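Side-chain contact in protein BCL9 homolog (Drosophila melanogaster, PDB 3ZPV), which acts in signal transduction through the Wnt pathway and has transcription coactivator activity, this chain being its HD1 domain: residues 25-28 and 32-35. Residues are numbered along the deposited sequence; the frame is centred on the assembly and turned at random.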
loop_
_atom_site.group_PDB
_atom_site.type_symbol
_atom_site.label_atom_id
_atom_site.label_comp_id
_atom_site.label_asym_id
_atom_site.label_seq_id
_atom_site.Cartn_x
_atom_site.Cartn_y
_atom_site.Cartn_z
ATOM N N GLY L 25 0.499 -2.449 19.757
ATOM C CA GLY L 25 1.593 -3.173 20.386
ATOM C C GLY L 25 1.551 -4.672 20.133
ATOM O O GLY L 25 2.512 -5.368 20.479
ATOM N N GLN L 26 0.498 -5.182 19.503
ATOM C CA GLN L 26 0.430 -6.622 19.202
ATOM C C GLN L 26 1.583 -7.154 18.316
ATOM O O GLN L 26 2.044 -8.276 18.500
ATOM C CB GLN L 26 -0.839 -6.965 18.436
ATOM C CG GLN L 26 -2.176 -6.664 19.087
ATOM C CD GLN L 26 -3.360 -7.207 18.262
ATOM O OE1 GLN L 26 -3.167 -7.943 17.295
ATOM N NE2 GLN L 26 -4.588 -6.875 18.659
ATOM N N PHE L 27 2.000 -6.373 17.326
ATOM C CA PHE L 27 3.111 -6.741 16.462
ATOM C C PHE L 27 4.079 -5.571 16.289
ATOM O O PHE L 27 3.750 -4.431 16.615
ATOM C CB PHE L 27 2.605 -7.163 15.109
ATOM C CG PHE L 27 1.760 -8.414 15.130
ATOM C CD1 PHE L 27 2.352 -9.666 15.163
ATOM C CD2 PHE L 27 0.384 -8.333 15.068
ATOM C CE1 PHE L 27 1.584 -10.813 15.171
ATOM C CE2 PHE L 27 -0.396 -9.477 15.076
ATOM C CZ PHE L 27 0.206 -10.721 15.121
ATOM N N GLN L 28 5.295 -5.868 15.836
ATOM C CA GLN L 28 6.340 -4.851 15.690
ATOM C C GLN L 28 6.283 -4.196 14.321
ATOM O O GLN L 28 6.578 -3.012 14.180
ATOM C CB GLN L 28 7.720 -5.472 15.873
ATOM C CG GLN L 28 8.208 -5.545 17.296
ATOM C CD GLN L 28 9.710 -5.805 17.373
ATOM O OE1 GLN L 28 10.366 -5.064 18.067
ATOM N NE2 GLN L 28 10.266 -6.787 16.631
ATOM N N ALA L 32 5.201 -8.752 10.192
ATOM C CA ALA L 32 4.891 -9.741 11.228
ATOM C C ALA L 32 3.399 -10.079 11.243
ATOM O O ALA L 32 3.013 -11.252 11.379
ATOM C CB ALA L 32 5.343 -9.238 12.595
ATOM N N TYR L 33 2.569 -9.046 11.115
ATOM C CA TYR L 33 1.118 -9.229 11.086
ATOM C C TYR L 33 0.692 -10.064 9.892
ATOM O O TYR L 33 -0.164 -10.934 9.998
ATOM C CB TYR L 33 0.413 -7.870 11.057
ATOM C CG TYR L 33 -1.088 -7.938 10.799
ATOM C CD1 TYR L 33 -1.982 -8.149 11.830
ATOM C CD2 TYR L 33 -1.600 -7.768 9.525
ATOM C CE1 TYR L 33 -3.343 -8.211 11.600
ATOM C CE2 TYR L 33 -2.968 -7.822 9.283
ATOM C CZ TYR L 33 -3.838 -8.057 10.326
ATOM O OH TYR L 33 -5.206 -8.132 10.098
ATOM N N HIS L 34 1.288 -9.766 8.742
ATOM C CA HIS L 34 0.960 -10.439 7.481
ATOM C C HIS L 34 1.229 -11.945 7.581
ATOM O O HIS L 34 0.411 -12.736 7.117
ATOM C CB HIS L 34 1.785 -9.827 6.344
ATOM C CG HIS L 34 1.317 -10.180 4.965
ATOM N ND1 HIS L 34 1.497 -11.431 4.409
ATOM C CD2 HIS L 34 0.716 -9.427 4.013
ATOM C CE1 HIS L 34 1.004 -11.441 3.181
ATOM N NE2 HIS L 34 0.529 -10.235 2.914
ATOM N N CYS L 35 2.334 -12.314 8.214
ATOM C CA CYS L 35 2.752 -13.715 8.348
ATOM C C CYS L 35 1.788 -14.589 9.131
ATOM O O CYS L 35 1.776 -15.811 8.956
ATOM C CB CYS L 35 4.113 -13.811 9.021
ATOM S SG CYS L 35 5.434 -13.268 7.930
#
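F27 turns one face of its ring to Y33, and its CD1 touches A32 CB. G25 opens the loop that follows helix 12-23 with a positive phi of 90°, a backbone shape that itself calls for glycine. At F27 the chain is tied back to helix 12-23 by a backbone hydrogen bond with S21. CB of F27 points toward residues 32-35, and with CG anti to the carbonyl carbon, chi1 -65°, the ring presents a face to Y33. Y33 CA sits over the ring centre, 4.0 Å from the centroid, in a CH-pi contact almost along the ring normal. The Y33 ring adds an offset edge-to-face contact, with the planes at 80°. Its edge atom CD1 lies 3.8 Å from F27 CE2. Beside this, A32 CB meets F27 CD1 obliquely at 4.0 Å. The Y33 side chain also touches K17 and S21 of helix 12-23, and F27 touches S21 as well. An alanine at F27 would remove the ring and would probably leave Y33 CA and the Y33 ring edge without their aromatic partner, opening a gap between the loop and helix 30-35. No hydrogen bond joins the two segments. The contact between the loop after helix 12-23 and helix 30-35 therefore rests on apolar and aromatic packing.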